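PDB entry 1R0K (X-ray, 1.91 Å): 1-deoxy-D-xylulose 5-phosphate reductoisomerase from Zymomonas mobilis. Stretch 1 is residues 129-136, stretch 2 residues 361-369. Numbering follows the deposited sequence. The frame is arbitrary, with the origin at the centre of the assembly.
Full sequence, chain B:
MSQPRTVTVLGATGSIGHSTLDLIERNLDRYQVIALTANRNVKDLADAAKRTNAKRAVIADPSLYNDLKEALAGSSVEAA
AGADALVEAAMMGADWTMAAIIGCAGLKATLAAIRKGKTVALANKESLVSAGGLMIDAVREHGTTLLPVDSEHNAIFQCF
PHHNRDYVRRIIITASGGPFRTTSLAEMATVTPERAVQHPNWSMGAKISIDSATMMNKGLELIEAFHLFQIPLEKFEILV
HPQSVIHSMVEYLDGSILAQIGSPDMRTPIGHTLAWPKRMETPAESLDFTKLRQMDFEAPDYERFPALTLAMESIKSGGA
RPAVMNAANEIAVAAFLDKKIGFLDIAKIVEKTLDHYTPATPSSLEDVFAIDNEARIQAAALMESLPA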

# COMPACT_ATOMS: atom_id res chain seq x y z
N VAL B 129 14.35 -13.05 -16.28
CA VAL B 129 14.81 -12.22 -17.39
C VAL B 129 15.09 -13.08 -18.61
O VAL B 129 14.62 -12.80 -19.71
CB VAL B 129 16.10 -11.46 -17.03
CG1 VAL B 129 16.67 -10.78 -18.28
CG2 VAL B 129 15.81 -10.42 -15.96
N SER B 130 15.85 -14.15 -18.41
CA SER B 130 16.23 -15.02 -19.51
C SER B 130 15.34 -16.25 -19.70
O SER B 130 15.13 -16.69 -20.83
CB SER B 130 17.68 -15.46 -19.32
OG SER B 130 18.52 -14.32 -19.18
N ALA B 131 14.82 -16.80 -18.61
CA ALA B 131 13.97 -17.99 -18.70
C ALA B 131 12.60 -17.80 -18.05
O ALA B 131 12.02 -18.75 -17.52
CB ALA B 131 14.68 -19.17 -18.06
N GLY B 132 12.08 -16.57 -18.09
CA GLY B 132 10.79 -16.28 -17.49
C GLY B 132 9.64 -17.21 -17.86
O GLY B 132 8.93 -17.70 -16.98
N GLY B 133 9.46 -17.45 -19.16
CA GLY B 133 8.39 -18.33 -19.61
C GLY B 133 8.47 -19.72 -19.02
O GLY B 133 7.48 -20.24 -18.51
N LEU B 134 9.65 -20.32 -19.08
CA LEU B 134 9.87 -21.66 -18.55
C LEU B 134 9.66 -21.73 -17.04
O LEU B 134 9.04 -22.66 -16.54
CB LEU B 134 11.29 -22.12 -18.88
CG LEU B 134 11.63 -22.22 -20.36
CD1 LEU B 134 13.10 -22.58 -20.51
CD2 LEU B 134 10.75 -23.27 -21.02
N MET B 135 10.19 -20.74 -16.33
CA MET B 135 10.07 -20.69 -14.88
C MET B 135 8.61 -20.56 -14.44
O MET B 135 8.15 -21.29 -13.57
CB MET B 135 10.88 -19.53 -14.31
CG MET B 135 12.39 -19.71 -14.48
SD MET B 135 13.06 -21.08 -13.51
CE MET B 135 14.82 -21.00 -13.96
N ILE B 136 7.88 -19.63 -15.05
CA ILE B 136 6.48 -19.45 -14.69
C ILE B 136 5.69 -20.70 -15.06
O ILE B 136 4.74 -21.06 -14.37
CB ILE B 136 5.88 -18.21 -15.40
CG1 ILE B 136 6.63 -16.95 -14.96
CG2 ILE B 136 4.39 -18.09 -15.07
CD1 ILE B 136 6.66 -16.75 -13.45
N THR B 361 12.11 -19.43 -29.54
CA THR B 361 11.76 -19.37 -28.13
C THR B 361 12.35 -20.58 -27.41
O THR B 361 12.26 -21.70 -27.89
CB THR B 361 10.23 -19.39 -27.93
OG1 THR B 361 9.64 -18.29 -28.64
CG2 THR B 361 9.88 -19.27 -26.46
N PRO B 362 12.95 -20.36 -26.23
CA PRO B 362 13.55 -21.46 -25.47
C PRO B 362 12.47 -22.44 -25.02
O PRO B 362 11.38 -22.03 -24.64
CB PRO B 362 14.19 -20.75 -24.27
CG PRO B 362 14.44 -19.37 -24.77
CD PRO B 362 13.20 -19.07 -25.56
N SER B 363 12.76 -23.74 -25.06
CA SER B 363 11.79 -24.73 -24.62
C SER B 363 12.32 -25.46 -23.38
O SER B 363 11.60 -26.22 -22.74
CB SER B 363 11.51 -25.75 -25.73
OG SER B 363 12.63 -26.59 -25.95
N SER B 364 13.58 -25.21 -23.04
CA SER B 364 14.22 -25.82 -21.88
C SER B 364 15.38 -24.93 -21.44
O SER B 364 15.78 -24.03 -22.18
CB SER B 364 14.78 -27.19 -22.24
OG SER B 364 15.91 -27.06 -23.09
N LEU B 365 15.92 -25.17 -20.25
CA LEU B 365 17.04 -24.37 -19.77
C LEU B 365 18.23 -24.57 -20.71
O LEU B 365 19.04 -23.66 -20.89
CB LEU B 365 17.44 -24.77 -18.34
CG LEU B 365 16.52 -24.30 -17.21
CD1 LEU B 365 17.12 -24.71 -15.86
CD2 LEU B 365 16.36 -22.78 -17.28
N GLU B 366 18.33 -25.75 -21.31
CA GLU B 366 19.42 -26.03 -22.23
C GLU B 366 19.40 -25.03 -23.39
O GLU B 366 20.45 -24.57 -23.84
CB GLU B 366 19.34 -27.46 -22.75
CG GLU B 366 19.61 -28.52 -21.69
CD GLU B 366 18.73 -28.37 -20.45
OE1 GLU B 366 17.48 -28.46 -20.57
OE2 GLU B 366 19.29 -28.16 -19.35
N ASP B 367 18.20 -24.69 -23.86
CA ASP B 367 18.07 -23.72 -24.95
C ASP B 367 18.49 -22.33 -24.47
O ASP B 367 19.13 -21.57 -25.20
CB ASP B 367 16.62 -23.64 -25.46
CG ASP B 367 16.18 -24.91 -26.18
OD1 ASP B 367 17.04 -25.65 -26.69
OD2 ASP B 367 14.96 -25.15 -26.25
N VAL B 368 18.12 -21.99 -23.24
CA VAL B 368 18.47 -20.70 -22.67
C VAL B 368 19.99 -20.53 -22.63
O VAL B 368 20.52 -19.51 -23.08
CB VAL B 368 17.89 -20.54 -21.25
CG1 VAL B 368 18.35 -19.21 -20.64
CG2 VAL B 368 16.36 -20.59 -21.32
N PHE B 369 20.69 -21.53 -22.11
CA PHE B 369 22.14 -21.48 -22.03
C PHE B 369 22.74 -21.29 -23.42
O PHE B 369 23.67 -20.52 -23.61
CB PHE B 369 22.68 -22.77 -21.42
CG PHE B 369 22.32 -22.95 -19.98
CD1 PHE B 369 21.87 -24.18 -19.52
CD2 PHE B 369 22.45 -21.90 -19.08
CE1 PHE B 369 21.55 -24.36 -18.18
CE2 PHE B 369 22.13 -22.07 -17.74
CZ PHE B 369 21.68 -23.31 -17.29

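Leu134 dominates this contact: 92 Å² of its surface is covered by the other stretch, about twice the figure for Val368 (48 Å²) or Leu365 (45 Å²). Its CA-to-CB bond points toward the second stretch, and the m,t rotamer (chi1 -61°, chi2 175°) carries both methyls onto the turn that leads into the helix beginning at Leu365. There much of what it meets is backbone. Leu134 CD1 lies 3.4 Å from Ser364 C and 3.8 Å from Leu365 N, while Leu134 CD2 is 3.5 Å from Ser363 O. A methyl cannot hydrogen-bond to these groups, so the fit is one of packing; no hydrogen bond crosses between the stretches. The same CD1 also touches side chains, at 4.3 Å from Pro362 CB and 3.9 Å from Val368 CG2.

Val368, one helical turn beyond Ser364, points toward the first stretch with chi1 at 176° (t). Val368 CG2 sits 3.9 Å from Ala131 CB and also packs against Leu134, and Val368 CG1 lies 4.0 Å from Ser130 CB; both Val368 methyls, CG1 and CG2, are 4.1 Å from Ser130 O. The short alanine side chain is matched by a close backbone approach, 6.6 Å between Ala131 CA and Val368 CA.

Leu365 starts sideways, but its m,t side chain brings its end nearer, placing CD2 4.1 Å from both Ala131 CB and Met135 CE. Met135 likewise leaves its backbone sideways and reaches the contact through its terminal methyl.

The helix axes run nearly antiparallel, at 160°, and approach no closer than 10.8 Å. Within the second stretch, several polar groups are paired locally: Ser363 N and Ser363 OG both donate to Asp367 OD2, at 2.9 and 2.8 Å, and Ser364 OG caps its helix by accepting a weak bond from Asp367 N at 3.4 Å.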